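Local coordinates for protein AtGH3.15 acyl acid amido synthetase (Arabidopsis thaliana, PDB 6E1Q) that joins glutamine, and possibly cysteine, to the auxin precursor indole-3-butyric acid by ATP-driven amide synthesis, and processes the herbicide 2,4-DB in the same way, at residues A[94-99]-A[103-108]; A[145-150]-A[162-167]; A[437-442]-A[509-514]. All coordinates share one frame; numbering follows the deposited sequence. Where two conformers were deposited one is given.

Interaction 1: residues A[94-99]-A[103-108]; sequences LLTSSG and GVPKLI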
loop_
_atom_site.group_PDB
_atom_site.type_symbol
_atom_site.label_atom_id
_atom_site.label_comp_id
_atom_site.label_asym_id
_atom_site.label_seq_id
_atom_site.Cartn_x
_atom_site.Cartn_y
_atom_site.Cartn_z
ATOM N N LEU A 94 -13.115 -13.595 6.021
ATOM C CA LEU A 94 -11.880 -13.138 6.638
ATOM C C LEU A 94 -10.976 -12.513 5.591
ATOM O O LEU A 94 -10.798 -13.062 4.505
ATOM C CB LEU A 94 -11.123 -14.246 7.366
ATOM C CG LEU A 94 -11.897 -15.029 8.413
ATOM C CD1 LEU A 94 -11.116 -16.224 8.897
ATOM C CD2 LEU A 94 -12.210 -14.069 9.555
ATOM N N LEU A 95 -10.397 -11.380 5.941
ATOM C CA LEU A 95 -9.529 -10.642 5.042
ATOM C C LEU A 95 -8.071 -10.999 5.313
ATOM O O LEU A 95 -7.622 -10.949 6.463
ATOM C CB LEU A 95 -9.747 -9.143 5.217
ATOM C CG LEU A 95 -11.121 -8.580 4.839
ATOM C CD1 LEU A 95 -11.144 -7.066 5.041
ATOM C CD2 LEU A 95 -11.542 -8.917 3.413
ATOM N N THR A 96 -7.345 -11.403 4.268
ATOM C CA THR A 96 -5.915 -11.645 4.383
ATOM C C THR A 96 -5.184 -10.327 4.177
ATOM O O THR A 96 -5.215 -9.765 3.080
ATOM C CB THR A 96 -5.445 -12.674 3.367
ATOM O OG1 THR A 96 -6.221 -13.856 3.523
ATOM C CG2 THR A 96 -4.020 -13.012 3.626
ATOM N N SER A 97 -4.518 -9.861 5.214
ATOM C CA SER A 97 -3.868 -8.564 5.193
ATOM C C SER A 97 -2.399 -8.722 4.825
ATOM O O SER A 97 -1.809 -9.796 4.984
ATOM C CB SER A 97 -4.021 -7.887 6.559
ATOM O OG SER A 97 -2.993 -6.958 6.810
ATOM N N SER A 98 -1.833 -7.651 4.275
ATOM C CA SER A 98 -0.402 -7.430 4.391
ATOM C C SER A 98 -0.094 -7.010 5.823
ATOM O O SER A 98 -0.945 -6.465 6.532
ATOM C CB SER A 98 0.072 -6.351 3.420
ATOM O OG SER A 98 -0.142 -5.065 3.978
ATOM N N GLY A 99 1.131 -7.258 6.252
ATOM C CA GLY A 99 1.398 -7.105 7.666
ATOM C C GLY A 99 0.996 -8.383 8.368
ATOM O O GLY A 99 -0.108 -8.896 8.151
ATOM N N GLY A 103 4.578 -15.404 11.185
ATOM C CA GLY A 103 5.064 -14.555 10.141
ATOM C C GLY A 103 4.115 -14.741 8.970
ATOM O O GLY A 103 4.493 -14.735 7.823
ATOM N N VAL A 104 2.862 -14.924 9.296
ATOM C CA VAL A 104 1.863 -15.076 8.297
ATOM C C VAL A 104 0.905 -13.904 8.279
ATOM O O VAL A 104 0.813 -13.169 9.193
ATOM C CB VAL A 104 1.137 -16.384 8.497
ATOM C CG1 VAL A 104 2.113 -17.511 8.279
ATOM C CG2 VAL A 104 0.564 -16.467 9.893
ATOM N N PRO A 105 0.203 -13.742 7.204
ATOM C CA PRO A 105 -0.753 -12.638 7.114
ATOM C C PRO A 105 -1.785 -12.708 8.230
ATOM O O PRO A 105 -2.169 -13.784 8.686
ATOM C CB PRO A 105 -1.384 -12.827 5.728
ATOM C CG PRO A 105 -0.893 -14.178 5.226
ATOM C CD PRO A 105 0.410 -14.392 5.900
ATOM N N LYS A 106 -2.178 -11.542 8.723
ATOM C CA LYS A 106 -3.272 -11.489 9.673
ATOM C C LYS A 106 -4.576 -11.808 8.955
ATOM O O LYS A 106 -4.766 -11.457 7.789
ATOM C CB LYS A 106 -3.374 -10.107 10.326
ATOM C CG LYS A 106 -2.131 -9.584 11.052
ATOM C CD LYS A 106 -2.375 -8.127 11.501
ATOM C CE LYS A 106 -1.224 -7.572 12.333
ATOM N NZ LYS A 106 -1.588 -6.273 12.997
ATOM N N LEU A 107 -5.468 -12.491 9.659
ATOM C CA LEU A 107 -6.819 -12.764 9.189
ATOM C C LEU A 107 -7.772 -11.874 9.977
ATOM O O LEU A 107 -7.840 -11.966 11.206
ATOM C CB LEU A 107 -7.173 -14.248 9.353
ATOM C CG LEU A 107 -6.299 -15.265 8.602
ATOM C CD1 LEU A 107 -6.880 -16.660 8.744
ATOM C CD2 LEU A 107 -6.155 -14.898 7.114
ATOM N N ILE A 108 -8.475 -10.993 9.282
ATOM C CA ILE A 108 -9.275 -9.960 9.927
ATOM C C ILE A 108 -10.753 -10.173 9.596
ATOM O O ILE A 108 -11.133 -10.180 8.419
ATOM C CB ILE A 108 -8.815 -8.556 9.502
ATOM C CG1 ILE A 108 -7.364 -8.306 9.952
ATOM C CG2 ILE A 108 -9.735 -7.499 10.090
ATOM C CD1 ILE A 108 -7.177 -8.333 11.457
#

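Interaction 2: residues A[145-150]-A[162-167]; sequences YFVTRE and MVTSFL. With CFA ((2,4-dichlorophenoxy)acetic acid), chain D; CFA ((2,4-dichlorophenoxy)acetic acid), chain C.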
loop_
_atom_site.group_PDB
_atom_site.type_symbol
_atom_site.label_atom_id
_atom_site.label_comp_id
_atom_site.label_asym_id
_atom_site.label_seq_id
_atom_site.Cartn_x
_atom_site.Cartn_y
_atom_site.Cartn_z
ATOM N N TYR A 145 -4.702 -5.128 -10.855
ATOM C CA TYR A 145 -4.846 -5.916 -9.646
ATOM C C TYR A 145 -5.253 -7.299 -10.084
ATOM O O TYR A 145 -6.185 -7.433 -10.879
ATOM C CB TYR A 145 -5.924 -5.346 -8.715
ATOM C CG TYR A 145 -5.989 -6.106 -7.403
ATOM C CD1 TYR A 145 -5.119 -5.797 -6.372
ATOM C CD2 TYR A 145 -6.892 -7.152 -7.209
ATOM C CE1 TYR A 145 -5.154 -6.476 -5.179
ATOM C CE2 TYR A 145 -6.924 -7.856 -6.004
ATOM C CZ TYR A 145 -6.044 -7.509 -4.997
ATOM O OH TYR A 145 -6.028 -8.162 -3.783
ATOM N N PHE A 146 -4.586 -8.320 -9.565
ATOM C CA PHE A 146 -5.144 -9.647 -9.757
ATOM C C PHE A 146 -4.718 -10.546 -8.605
ATOM O O PHE A 146 -3.741 -10.275 -7.909
ATOM C CB PHE A 146 -4.780 -10.237 -11.129
ATOM C CG PHE A 146 -3.330 -10.105 -11.505
ATOM C CD1 PHE A 146 -2.378 -10.961 -10.970
ATOM C CD2 PHE A 146 -2.929 -9.156 -12.436
ATOM C CE1 PHE A 146 -1.044 -10.861 -11.341
ATOM C CE2 PHE A 146 -1.591 -9.048 -12.806
ATOM C CZ PHE A 146 -0.651 -9.901 -12.257
ATOM N N VAL A 147 -5.502 -11.597 -8.387
ATOM C CA VAL A 147 -5.300 -12.526 -7.283
ATOM C C VAL A 147 -4.957 -13.900 -7.846
ATOM O O VAL A 147 -5.546 -14.338 -8.841
ATOM C CB VAL A 147 -6.541 -12.583 -6.369
ATOM C CG1 VAL A 147 -7.792 -12.805 -7.185
ATOM C CG2 VAL A 147 -6.396 -13.698 -5.364
ATOM N N THR A 148 -3.999 -14.575 -7.209
ATOM C CA THR A 148 -3.472 -15.841 -7.702
ATOM C C THR A 148 -3.954 -17.049 -6.913
ATOM O O THR A 148 -3.769 -18.180 -7.380
ATOM C CB THR A 148 -1.937 -15.820 -7.696
ATOM O OG1 THR A 148 -1.456 -15.791 -6.345
ATOM C CG2 THR A 148 -1.436 -14.595 -8.435
ATOM N N ARG A 149 -4.552 -16.841 -5.741
ATOM C CA ARG A 149 -5.149 -17.917 -4.967
ATOM C C ARG A 149 -5.980 -17.317 -3.841
ATOM O O ARG A 149 -5.837 -16.139 -3.482
ATOM C CB ARG A 149 -4.092 -18.879 -4.397
ATOM C CG ARG A 149 -3.226 -18.246 -3.341
ATOM C CD ARG A 149 -2.259 -19.222 -2.664
ATOM N NE ARG A 149 -1.819 -18.607 -1.414
ATOM C CZ ARG A 149 -0.753 -18.965 -0.707
ATOM N NH1 ARG A 149 0.024 -19.966 -1.113
ATOM N NH2 ARG A 149 -0.465 -18.300 0.410
ATOM N N GLU A 150 -6.855 -18.158 -3.299
ATOM C CA GLU A 150 -7.688 -17.853 -2.149
ATOM C C GLU A 150 -7.856 -19.153 -1.371
ATOM O O GLU A 150 -7.408 -20.215 -1.807
ATOM C CB GLU A 150 -9.039 -17.261 -2.575
ATOM C CG GLU A 150 -9.707 -18.036 -3.701
ATOM C CD GLU A 150 -11.168 -17.658 -3.913
ATOM O OE1 GLU A 150 -11.551 -16.520 -3.557
ATOM O OE2 GLU A 150 -11.931 -18.500 -4.442
ATOM N N MET A 162 -9.047 -7.472 0.885
ATOM C CA MET A 162 -10.038 -6.404 0.974
ATOM C C MET A 162 -10.402 -5.868 -0.407
ATOM O O MET A 162 -11.583 -5.600 -0.689
ATOM C CB MET A 162 -9.514 -5.280 1.865
ATOM C CG MET A 162 -10.359 -4.040 1.792
ATOM S SD MET A 162 -11.815 -4.284 2.817
ATOM C CE MET A 162 -13.133 -3.959 1.654
ATOM N N VAL A 163 -9.403 -5.706 -1.280
ATOM C CA VAL A 163 -9.672 -5.242 -2.641
ATOM C C VAL A 163 -10.632 -6.192 -3.347
ATOM O O VAL A 163 -11.641 -5.767 -3.925
ATOM C CB VAL A 163 -8.357 -5.089 -3.421
ATOM C CG1 VAL A 163 -8.661 -4.807 -4.865
ATOM C CG2 VAL A 163 -7.508 -3.971 -2.796
ATOM N N THR A 164 -10.342 -7.498 -3.304
ATOM C CA THR A 164 -11.238 -8.448 -3.960
ATOM C C THR A 164 -12.642 -8.356 -3.380
ATOM O O THR A 164 -13.630 -8.340 -4.120
ATOM C CB THR A 164 -10.713 -9.872 -3.827
ATOM O OG1 THR A 164 -9.459 -9.994 -4.506
ATOM C CG2 THR A 164 -11.710 -10.847 -4.403
ATOM N N SER A 165 -12.746 -8.289 -2.048
ATOM C CA SER A 165 -14.058 -8.189 -1.419
ATOM C C SER A 165 -14.769 -6.914 -1.848
ATOM O O SER A 165 -15.983 -6.922 -2.105
ATOM C CB SER A 165 -13.912 -8.218 0.105
ATOM O OG SER A 165 -13.403 -9.469 0.513
ATOM N N PHE A 166 -14.022 -5.808 -1.917
ATOM C CA PHE A 166 -14.589 -4.538 -2.355
ATOM C C PHE A 166 -15.104 -4.637 -3.789
ATOM O O PHE A 166 -16.265 -4.318 -4.066
ATOM C CB PHE A 166 -13.530 -3.441 -2.215
ATOM C CG PHE A 166 -14.044 -2.052 -2.466
ATOM C CD1 PHE A 166 -14.615 -1.313 -1.438
ATOM C CD2 PHE A 166 -13.926 -1.468 -3.720
ATOM C CE1 PHE A 166 -15.078 -0.024 -1.661
ATOM C CE2 PHE A 166 -14.392 -0.181 -3.953
ATOM C CZ PHE A 166 -14.969 0.538 -2.922
ATOM N N LEU A 167 -14.260 -5.111 -4.707
ATOM C CA LEU A 167 -14.654 -5.214 -6.111
ATOM C C LEU A 167 -15.791 -6.206 -6.300
ATOM O O LEU A 167 -16.772 -5.924 -7.004
ATOM C CB LEU A 167 -13.450 -5.621 -6.965
ATOM C CG LEU A 167 -12.333 -4.586 -6.956
ATOM C CD1 LEU A 167 -11.177 -5.044 -7.834
ATOM C CD2 LEU A 167 -12.885 -3.230 -7.413
HETATM C C1 CFA D . -8.543 1.284 0.970
HETATM C C2 CFA D . -8.713 1.054 -0.535
HETATM C "C1'" CFA D . -10.437 1.259 -2.188
HETATM C "C2'" CFA D . -10.410 0.144 -3.019
HETATM C "C3'" CFA D . -10.783 0.267 -4.352
HETATM C "C4'" CFA D . -11.187 1.496 -4.852
HETATM C "C5'" CFA D . -11.219 2.602 -4.021
HETATM CL CL3 CFA D . -9.898 -1.450 -2.388
HETATM C "C6'" CFA D . -10.849 2.481 -2.694
HETATM O O1 CFA D . -9.247 2.154 1.539
HETATM O O2 CFA D . -7.709 0.626 1.652
HETATM O "O1'" CFA D . -10.078 1.173 -0.833
HETATM CL CL4 CFA D . -11.674 1.675 -6.562
HETATM C C1 CFA C . -8.767 3.349 -8.203
HETATM C C2 CFA C . -8.989 3.465 -6.698
HETATM C "C1'" CFA C . -7.391 1.834 -6.003
HETATM C "C2'" CFA C . -6.215 1.483 -5.354
HETATM C "C3'" CFA C . -5.799 0.175 -5.366
HETATM C "C4'" CFA C . -6.544 -0.772 -6.020
HETATM C "C5'" CFA C . -7.714 -0.447 -6.663
HETATM CL CL3 CFA C . -5.197 2.667 -4.491
HETATM C "C6'" CFA C . -8.137 0.860 -6.648
HETATM O O1 CFA C . -9.742 3.145 -8.971
HETATM O O2 CFA C . -7.605 3.433 -8.665
HETATM O "O1'" CFA C . -7.817 3.167 -5.993
HETATM CL CL4 CFA C . -5.976 -2.442 -6.020
#

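Interaction 3: residues A[437-442]-A[509-514]; sequences DKTYED and ESLDAV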
loop_
_atom_site.group_PDB
_atom_site.type_symbol
_atom_site.label_atom_id
_atom_site.label_comp_id
_atom_site.label_asym_id
_atom_site.label_seq_id
_atom_site.Cartn_x
_atom_site.Cartn_y
_atom_site.Cartn_z
ATOM N N ASP A 437 21.843 -1.116 18.676
ATOM C CA ASP A 437 21.291 -0.300 17.610
ATOM C C ASP A 437 19.980 -0.932 17.153
ATOM O O ASP A 437 19.900 -2.151 16.956
ATOM C CB ASP A 437 22.275 -0.194 16.437
ATOM C CG ASP A 437 22.752 -1.546 15.934
ATOM O OD1 ASP A 437 23.431 -2.268 16.701
ATOM O OD2 ASP A 437 22.450 -1.880 14.767
ATOM N N LYS A 438 18.930 -0.121 17.064
ATOM C CA LYS A 438 17.629 -0.562 16.558
ATOM C C LYS A 438 17.208 0.455 15.498
ATOM O O LYS A 438 16.621 1.494 15.816
ATOM C CB LYS A 438 16.593 -0.685 17.678
ATOM C CG LYS A 438 16.960 -1.647 18.811
ATOM C CD LYS A 438 17.228 -3.065 18.317
ATOM C CE LYS A 438 17.264 -4.058 19.484
ATOM N NZ LYS A 438 17.971 -5.339 19.162
ATOM N N THR A 439 17.505 0.164 14.230
ATOM C CA THR A 439 17.207 1.101 13.157
ATOM C C THR A 439 15.824 0.794 12.598
ATOM O O THR A 439 15.553 -0.329 12.156
ATOM C CB THR A 439 18.275 1.048 12.071
ATOM O OG1 THR A 439 19.528 1.463 12.634
ATOM C CG2 THR A 439 17.894 1.964 10.893
ATOM N N TYR A 440 14.953 1.794 12.632
ATOM C CA TYR A 440 13.578 1.641 12.202
ATOM C C TYR A 440 13.469 1.888 10.708
ATOM O O TYR A 440 14.316 2.555 10.096
ATOM C CB TYR A 440 12.664 2.604 12.965
ATOM C CG TYR A 440 12.359 2.150 14.378
ATOM C CD1 TYR A 440 13.298 2.301 15.394
ATOM C CD2 TYR A 440 11.151 1.522 14.684
ATOM C CE1 TYR A 440 13.027 1.875 16.684
ATOM C CE2 TYR A 440 10.869 1.086 15.975
ATOM C CZ TYR A 440 11.815 1.268 16.964
ATOM O OH TYR A 440 11.559 0.845 18.239
ATOM N N GLU A 441 12.391 1.359 10.128
ATOM C CA GLU A 441 12.179 1.503 8.692
ATOM C C GLU A 441 12.057 2.966 8.286
ATOM O O GLU A 441 12.631 3.375 7.273
ATOM C CB GLU A 441 10.937 0.720 8.254
ATOM C CG GLU A 441 10.774 0.623 6.744
ATOM C CD GLU A 441 9.585 -0.251 6.348
ATOM O OE1 GLU A 441 8.473 0.289 6.149
ATOM O OE2 GLU A 441 9.765 -1.487 6.273
ATOM N N ASP A 442 11.332 3.783 9.068
ATOM C CA ASP A 442 11.158 5.179 8.651
ATOM C C ASP A 442 12.481 5.946 8.662
ATOM O O ASP A 442 12.711 6.798 7.793
ATOM C CB ASP A 442 10.111 5.895 9.513
ATOM C CG ASP A 442 10.344 5.728 11.014
ATOM O OD1 ASP A 442 11.477 5.427 11.429
ATOM O OD2 ASP A 442 9.375 5.905 11.785
ATOM N N GLU A 509 25.069 9.408 8.553
ATOM C CA GLU A 509 24.848 10.670 9.239
ATOM C C GLU A 509 23.371 10.896 9.503
ATOM O O GLU A 509 23.022 11.685 10.389
ATOM C CB GLU A 509 25.450 11.812 8.401
ATOM C CG GLU A 509 25.243 13.226 8.923
ATOM C CD GLU A 509 26.185 13.601 10.066
ATOM O OE1 GLU A 509 27.029 12.767 10.458
ATOM O OE2 GLU A 509 26.078 14.740 10.570
ATOM N N SER A 510 22.501 10.203 8.761
ATOM C CA SER A 510 21.058 10.314 8.901
ATOM C C SER A 510 20.457 9.308 9.876
ATOM O O SER A 510 19.257 9.394 10.155
ATOM C CB SER A 510 20.385 10.126 7.546
ATOM O OG SER A 510 20.585 11.228 6.695
ATOM N N LEU A 511 21.232 8.340 10.369
ATOM C CA LEU A 511 20.677 7.357 11.287
ATOM C C LEU A 511 20.638 7.963 12.692
ATOM O O LEU A 511 20.995 9.128 12.898
ATOM C CB LEU A 511 21.473 6.055 11.210
ATOM C CG LEU A 511 21.522 5.394 9.821
ATOM C CD1 LEU A 511 22.465 4.208 9.798
ATOM C CD2 LEU A 511 20.148 4.969 9.327
ATOM N N ASP A 512 20.192 7.186 13.678
ATOM C CA ASP A 512 19.918 7.782 14.978
ATOM C C ASP A 512 21.167 7.800 15.861
ATOM O O ASP A 512 22.237 7.300 15.499
ATOM C CB ASP A 512 18.734 7.085 15.662
ATOM C CG ASP A 512 19.055 5.681 16.189
ATOM O OD1 ASP A 512 20.228 5.260 16.259
ATOM O OD2 ASP A 512 18.085 4.980 16.545
ATOM N N ALA A 513 21.012 8.387 17.050
ATOM C CA ALA A 513 22.145 8.592 17.943
ATOM C C ALA A 513 22.745 7.281 18.434
ATOM O O ALA A 513 23.956 7.216 18.679
ATOM C CB ALA A 513 21.722 9.451 19.132
ATOM N N VAL A 514 21.931 6.235 18.596
ATOM C CA VAL A 514 22.475 4.972 19.086
ATOM C C VAL A 514 23.399 4.365 18.042
ATOM O O VAL A 514 24.506 3.913 18.363
ATOM C CB VAL A 514 21.345 4.005 19.494
ATOM C CG1 VAL A 514 21.922 2.662 19.919
ATOM C CG2 VAL A 514 20.531 4.595 20.636
HETATM O O HOH W 1 18.851 4.571 13.115
HETATM O O HOH W 2 16.131 4.262 13.762
#

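Interaction 1: residues A[94-99]-A[103-108]
L94 meets the second strand through its backbone, its CA resting 3.5 Å from I108 O in a CA-H...O contact. CD1 of L94 also lies 4.3 Å from CD1 of L107, and the side chain packs further on T153 and L157. At L95 the two chains exchange bonds in both directions: L95 N gives its proton to I108 O at 2.8 Å, the donor tilted 30° from the carbonyl plane, and I108 N returns one to L95 O at 2.9 Å, in the plane and on a lone pair. This is an antiparallel hydrogen-bonded pair, and both side chains lie on one face of the sheet. T96 and L107, the next pair, are not hydrogen-bonded to each other; their side chains run alongside on the reverse face, and V159 of strand 158-160 touches both. The two strands are the arms of a beta hairpin whose serine- and glycine-rich connection probably corresponds to the phosphate-binding loop of ANL-type adenylating enzymes, and S97 and S98 belong to the ATP site. S97 N continues the ladder with a nearly straight bond to K106 O, 3.0 Å long, and S97 lies close to S329, another ATP-site residue. Past S97 the chain turns a corner, and G99 O returns to accept only a weak bond from K106 N at 3.4 Å. The same oxygen lies 3.6 Å from K106 CG. With CG anti to the carbonyl carbon (chi1 -57°) and the chain fully extended, K106 carries its NZ out to a hydrogen bond with the hydroxyl of Y404.

Interaction 2: residues A[145-150]-A[162-167]
V163 plants one methyl, CG1, squarely over the ring of Y145, 3.6 Å from the centroid and 6° off the ring normal, a CH-pi contact of almost ideal geometry. The ring is brought there by its first torsion, which sets CG anti to the backbone N (chi1 -175°). T164 comes instead to the ring's edge, near its plane, with OG1 3.6 Å from Y145 CE2. Beyond that edge Y145 OH is hydrogen-bonded to T161 OG1, which also pairs with T164 OG1, so one second-shell hydroxyl links the phenol and the helix.

Here the start of helix 162-172, in the GH3 N-terminal domain, forms a wall of the pocket holding two molecules of (2,4-dichlorophenoxy)acetic acid. One sets its CL4 3.5 Å from Y145 CD1. The other places CL3 3.5 Å from V163 CG2 and lies over a face of the F166 ring, whose CD2 is 3.6 Å from its C3'. With an alanine in place of Y145, V163 CG1 would probably lose the ring it sits on, the first ligand's chlorine a neighbour, and T161 its phenol partner.

Packing slackens along the loop. V147 CG1 stands 4.2 Å from T164 OG1, and E150, exposed to solvent, makes a long, weak ion pair with R160.

Interaction 3: residues A[437-442]-A[509-514]
L511 and T439 make one apolar touch of this contact, the methyl CD2 of the leucine lying 4.1 Å from CG2 of the threonine. Their side chains cross at about a right angle. Although the first bond of the L511 side chain runs past the neighbouring segment, its branched end comes nearer, and the same residue also packs on A447 of helix 441-452.

D512 follows, and here water takes over. Its backbone N donates to a water at 3.0 Å, and that water is also hydrogen-bonded to T439 OG1 at 3.2 Å; T439 OG1 has a further partner in the hydroxyl of Y478. A second water accepts from Y440 N at 3.0 Å and gives a weak bond to D512 OD2 at 3.5 Å, lying in the plane of the Y440 ring at its edge. D512 is the N-cap of helix 513-522: with CG lodged between the backbone N and the carbonyl carbon (chi1 73°), OD1 can accept the hydrogen bond from Y515 N.

V514, in the first turn of that helix, sets CG1 3.8 Å from D437 CA. The carboxylate of D437 leads away from this contact, held by the backbone N atoms of I434 and D435 and by the hydroxyl of Y478.

The contact therefore joins the junction between helices 497-510 and 513-522 to the small antiparallel pair 430-432 and 439-440. Direct contacts are few and mostly through methyl groups, while the polar bridging runs through water, which probably lets the two segments tolerate small shifts against each other; the helix start is likely to stabilise the negative charge of D512.

In the fold
Reading from the N terminus, interaction 1 closes the shortest loop, the hairpin turn between strands 91-97 and 105-111. Interaction 2 closes a loop of eleven residues that carries strands 151-152 and 158-160; strand 158-160 lies beside 91-97, placing that loop on the same small sheet. The two contacts touch directly, L95 CD2 lying 3.5 Å from S165 OG, so the strand leading to the ATP-binding serines packs against the helix that lines the ligand pocket. Interaction 3, much later, closes a 66-residue excursion and ties the junction of helices 497-510 and 513-522 to strands 430-432 and 439-440. All three follow in series, without nesting or crossing, interaction 3 lying across the chain's centre from interaction 2.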